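Local coordinates for type II 3-hydroxyacyl-CoA dehydrogenase (Thermus thermophilus, PDB 1UAY) that oxidises the 3-hydroxyl group of 3-hydroxyacyl-CoA to a ketone in fatty-acid beta-oxidation, as a short-chain dehydrogenase that probably uses NAD as hydride acceptor, at the interface of chains A and B and the interface of chains A and C. Coordinates in Å, arbitrary orientation; residue numbers count along the deposited sequence, not the author numbering. Chains: chain A/B/C, Type II 3-hydroxyacyl-CoA dehydrogenase.

Contact 1: the interface of chains A and B. Residues chain A 181, 204, 206, 208, 212, 233; chain B 224-225.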
loop_
_atom_site.group_PDB
_atom_site.type_symbol
_atom_site.label_atom_id
_atom_site.label_comp_id
_atom_site.label_asym_id
_atom_site.label_seq_id
_atom_site.Cartn_x
_atom_site.Cartn_y
_atom_site.Cartn_z
ATOM N N PHE A 181 -7.035 17.825 9.510
ATOM C CA PHE A 181 -7.494 19.160 9.135
ATOM C C PHE A 181 -8.720 19.438 10.001
ATOM O O PHE A 181 -9.142 18.588 10.781
ATOM C CB PHE A 181 -7.942 19.220 7.667
ATOM C CG PHE A 181 -6.819 19.234 6.668
ATOM C CD1 PHE A 181 -6.085 18.084 6.399
ATOM C CD2 PHE A 181 -6.529 20.395 5.958
ATOM C CE1 PHE A 181 -5.081 18.091 5.430
ATOM C CE2 PHE A 181 -5.527 20.414 4.988
ATOM C CZ PHE A 181 -4.802 19.258 4.724
ATOM N N PRO A 204 4.124 19.885 8.346
ATOM C CA PRO A 204 4.103 20.933 9.379
ATOM C C PRO A 204 3.471 20.405 10.667
ATOM O O PRO A 204 2.477 19.683 10.625
ATOM C CB PRO A 204 3.267 22.032 8.723
ATOM C CG PRO A 204 2.309 21.265 7.889
ATOM C CD PRO A 204 3.191 20.211 7.254
ATOM N N ARG A 206 1.191 20.885 12.751
ATOM C CA ARG A 206 -0.057 21.592 12.985
ATOM C C ARG A 206 -1.163 20.979 12.147
ATOM O O ARG A 206 -0.929 20.062 11.355
ATOM C CB ARG A 206 0.104 23.050 12.559
ATOM C CG ARG A 206 0.519 23.197 11.090
ATOM C CD ARG A 206 0.316 24.619 10.585
ATOM N NE ARG A 206 0.934 24.865 9.281
ATOM C CZ ARG A 206 0.456 24.442 8.112
ATOM N NH1 ARG A 206 -0.668 23.737 8.056
ATOM N NH2 ARG A 206 1.104 24.734 6.993
ATOM N N GLY A 208 -3.722 20.869 9.122
ATOM C CA GLY A 208 -3.574 21.371 7.774
ATOM C C GLY A 208 -4.519 22.544 7.583
ATOM O O GLY A 208 -5.534 22.650 8.272
ATOM N N GLU A 212 -4.604 24.540 1.745
ATOM C CA GLU A 212 -3.602 23.585 1.276
ATOM C C GLU A 212 -4.292 22.420 0.566
ATOM O O GLU A 212 -3.758 21.863 -0.394
ATOM C CB GLU A 212 -2.736 23.122 2.455
ATOM C CG GLU A 212 -1.919 24.293 3.022
ATOM C CD GLU A 212 -1.152 23.972 4.295
ATOM O OE1 GLU A 212 -1.742 23.382 5.221
ATOM O OE2 GLU A 212 0.040 24.339 4.381
ATOM N N LEU A 233 -2.288 13.897 1.854
ATOM C CA LEU A 233 -1.961 15.292 2.162
ATOM C C LEU A 233 -2.032 15.291 3.680
ATOM O O LEU A 233 -3.060 15.647 4.264
ATOM C CB LEU A 233 -3.021 16.219 1.568
ATOM C CG LEU A 233 -2.760 17.717 1.697
ATOM C CD1 LEU A 233 -1.492 18.095 0.945
ATOM C CD2 LEU A 233 -3.952 18.480 1.137
ATOM N N PRO B 224 3.050 22.959 1.713
ATOM C CA PRO B 224 3.654 22.444 2.948
ATOM C C PRO B 224 3.120 21.118 3.484
ATOM O O PRO B 224 3.859 20.368 4.119
ATOM C CB PRO B 224 3.435 23.585 3.941
ATOM C CG PRO B 224 3.452 24.798 3.068
ATOM C CD PRO B 224 2.623 24.359 1.886
ATOM N N MET B 225 1.847 20.824 3.235
ATOM C CA MET B 225 1.260 19.590 3.748
ATOM C C MET B 225 1.663 18.305 3.034
ATOM O O MET B 225 1.429 17.216 3.557
ATOM C CB MET B 225 -0.266 19.706 3.790
ATOM C CG MET B 225 -0.795 20.530 4.962
ATOM S SD MET B 225 -0.401 19.837 6.593
ATOM C CE MET B 225 -1.534 18.447 6.648
#

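Contact 2: the interface of chains A and C. Residues chain A 110, 165-166, 169; chain C 81-83, 144.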
loop_
_atom_site.group_PDB
_atom_site.type_symbol
_atom_site.label_atom_id
_atom_site.label_comp_id
_atom_site.label_asym_id
_atom_site.label_seq_id
_atom_site.Cartn_x
_atom_site.Cartn_y
_atom_site.Cartn_z
ATOM N N ARG A 110 -21.155 8.838 -10.129
ATOM C CA ARG A 110 -21.942 8.263 -11.220
ATOM C C ARG A 110 -22.831 9.291 -11.921
ATOM O O ARG A 110 -22.951 9.278 -13.149
ATOM C CB ARG A 110 -22.805 7.101 -10.702
ATOM C CG ARG A 110 -24.026 7.542 -9.916
ATOM C CD ARG A 110 -24.767 6.401 -9.220
ATOM N NE ARG A 110 -25.950 6.939 -8.551
ATOM C CZ ARG A 110 -27.193 6.849 -9.015
ATOM N NH1 ARG A 110 -27.448 6.217 -10.153
ATOM N NH2 ARG A 110 -28.180 7.448 -8.363
ATOM N N GLU A 165 -12.493 2.937 -16.153
ATOM C CA GLU A 165 -13.641 2.996 -17.048
ATOM C C GLU A 165 -13.844 4.382 -17.647
ATOM O O GLU A 165 -14.034 4.524 -18.859
ATOM C CB GLU A 165 -14.919 2.594 -16.317
ATOM C CG GLU A 165 -16.132 2.538 -17.236
ATOM C CD GLU A 165 -17.440 2.449 -16.481
ATOM O OE1 GLU A 165 -17.450 1.861 -15.380
ATOM O OE2 GLU A 165 -18.459 2.954 -16.998
ATOM N N LEU A 166 -13.799 5.405 -16.803
ATOM C CA LEU A 166 -14.030 6.758 -17.277
ATOM C C LEU A 166 -12.933 7.286 -18.192
ATOM O O LEU A 166 -13.109 8.300 -18.864
ATOM C CB LEU A 166 -14.265 7.692 -16.083
ATOM C CG LEU A 166 -15.532 7.332 -15.290
ATOM C CD1 LEU A 166 -15.740 8.327 -14.158
ATOM C CD2 LEU A 166 -16.744 7.323 -16.217
ATOM N N TRP A 169 -13.946 7.896 -21.569
ATOM C CA TRP A 169 -14.766 9.088 -21.748
ATOM C C TRP A 169 -13.975 10.370 -21.519
ATOM O O TRP A 169 -14.533 11.465 -21.581
ATOM C CB TRP A 169 -15.959 9.069 -20.786
ATOM C CG TRP A 169 -16.864 7.878 -20.928
ATOM C CD1 TRP A 169 -16.733 6.665 -20.314
ATOM C CD2 TRP A 169 -18.049 7.796 -21.730
ATOM N NE1 TRP A 169 -17.767 5.835 -20.680
ATOM C CE2 TRP A 169 -18.588 6.504 -21.549
ATOM C CE3 TRP A 169 -18.706 8.693 -22.583
ATOM C CZ2 TRP A 169 -19.758 6.084 -22.193
ATOM C CZ3 TRP A 169 -19.870 8.274 -23.225
ATOM C CH2 TRP A 169 -20.383 6.981 -23.023
ATOM N N LYS C 81 -21.071 -1.335 -15.070
ATOM C CA LYS C 81 -20.306 -0.142 -15.391
ATOM C C LYS C 81 -20.901 1.093 -14.742
ATOM O O LYS C 81 -22.104 1.157 -14.472
ATOM C CB LYS C 81 -20.251 0.072 -16.906
ATOM C CG LYS C 81 -19.398 -0.937 -17.660
ATOM C CD LYS C 81 -19.337 -0.589 -19.141
ATOM C CE LYS C 81 -18.455 -1.559 -19.910
ATOM N NZ LYS C 81 -18.377 -1.203 -21.355
ATOM N N ILE C 82 -20.043 2.071 -14.480
ATOM C CA ILE C 82 -20.484 3.330 -13.905
ATOM C C ILE C 82 -21.409 4.005 -14.917
ATOM O O ILE C 82 -22.423 4.590 -14.544
ATOM C CB ILE C 82 -19.278 4.241 -13.600
ATOM C CG1 ILE C 82 -18.451 3.618 -12.471
ATOM C CG2 ILE C 82 -19.753 5.640 -13.217
ATOM C CD1 ILE C 82 -17.133 4.304 -12.220
ATOM N N LEU C 83 -21.056 3.920 -16.196
ATOM C CA LEU C 83 -21.877 4.507 -17.249
ATOM C C LEU C 83 -22.419 3.399 -18.144
ATOM O O LEU C 83 -21.673 2.792 -18.914
ATOM C CB LEU C 83 -21.060 5.505 -18.076
ATOM C CG LEU C 83 -20.430 6.666 -17.298
ATOM C CD1 LEU C 83 -19.844 7.668 -18.282
ATOM C CD2 LEU C 83 -21.475 7.339 -16.415
ATOM N N GLY C 144 -16.045 -2.088 -14.376
ATOM C CA GLY C 144 -17.281 -2.765 -14.030
ATOM C C GLY C 144 -17.333 -3.303 -12.609
ATOM O O GLY C 144 -18.364 -3.814 -12.179
HETATM O O HOH W 1 -15.780 0.687 -13.639
HETATM O O HOH W 2 -18.607 3.182 -19.681
#

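Contact 1: the interface of chains A and B
B:Met225 pushes its side chain into a pocket of chain A walled by A:Leu233, A:Glu212, A:Pro204, A:Gly208 and A:Phe181. Its CB lies against a leucine methyl, A:Leu233 CD1, at 3.5 Å, a tight fit, and the two side chains cross at about a right angle. One atom further out, CG sits beside the carboxylate of A:Glu212, 3.5 Å from its CD. The sulfur then turns toward the proline ring, with SD 3.3 Å from A:Pro204 CG. The terminal methyl, CE, meets A:Gly208 CA and the CE1–CZ side of the A:Phe181 ring, 3.8 Å from CE1, on the face of the ring that the glycine also covers. Bends at chi2 (-62°) and chi3 (-74°) fold the chain enough for its tip to meet both; methionine, unbranched and flexible, suits such a curved pocket, and glycine, with no side chain, lets the methyl come close to the backbone.

The carboxylate beside CG is paired within its own chain. A:Arg206 meets it end-on in a salt bridge: A:Arg206 NH2 bonds to A:Glu212 OE2 at 2.8 Å, and NH1 to OE1 at 3.1 Å, each oxygen approached on its syn side but some 20° out of the carboxylate plane. Two bonds fix the rotation of the acid, while A:Pro204 CG covers one face of the guanidinium. B:Pro224 packs its ring carbons against A:Glu212 OE2, with CB at 3.5 Å.

The acid comes from helix 210-222 and the leucine from the end of strand 230-233; the other pocket residues lie in loops, and the inserted Pro-Met pair belongs to a loop of chain B.

Contact 2: the interface of chains A and C
A:Glu165 reaches across to the loop segment C:Ile82–C:Leu83 and receives their two consecutive backbone N-H groups on its carboxylate. C:Ile82 N bonds to A:Glu165 OE1 at 2.8 Å. C:Leu83 N bonds to A:Glu165 OE2 at 2.9 Å; both bonds are nearly straight, about 166° at the hydrogen, and both use syn lone pairs. A carboxylate suits this place because its paired oxygens can accept from neighbouring amides at once, and the grip on both should fix its rotation. The N-H dipoles probably ease the negative charge; the amine of C:Lys81, with NZ 6.0 Å from A:Glu165 OE2, makes no contact but may add a weak long-range attraction, while its CB lies alongside the carboxylate. With CG anti to the backbone N (chi1 -176°) and the chain extended beyond it, the glutamate carries its acid group from the last turn of helix 146-166 to the loop.

C:Leu83, the residue of chain C with most surface buried here, adds the apolar half of the contact. Its CD1 methyl rests 3.6 Å from the centroid of the five-membered ring of A:Trp169, nearly over the centre of that ring and so to one side of the indole as a whole, a CH-pi contact. The same methyl sits in the corner formed by the indole face and A:Leu166 CD2. The forked end of leucine lets CD1 meet the ring while CD2 turns toward the backbone carbonyl of A:Arg110.

C:Ile82 complements its amide bond with a branched side chain: CG1 lies near the glutamate oxygen OE1, while CG2 faces helix 91-116, 4.0 Å from A:Arg110 CA.

Two waters extend the polar network. Water 1 joins OE1 to the amide of C:Gly144. Water 2, in the indole plane at its edge, lies 3.0 Å from A:Trp169 NE1, 2.7 Å from A:Glu165 OE2 and 3.2 Å from C:Leu83 O.

The centres of contact 1 and contact 2 lie about 32 Å apart and have no residue in common, so chain A uses separate surfaces for its two partners. Contact 1 draws on helix 210-222, strand 230-233 and nearby loops, whereas contact 2 draws on helices 91-116 and 146-166 and the 3-10 helix that follows. Each patch belongs to a two-fold symmetric interface and therefore recurs with the chains exchanged. Two distinct two-fold interfaces on one subunit are enough to build the four-chain deposited assembly, consistent with the tetramers common among short-chain dehydrogenases, although the structure alone does not prove a tetramer in solution.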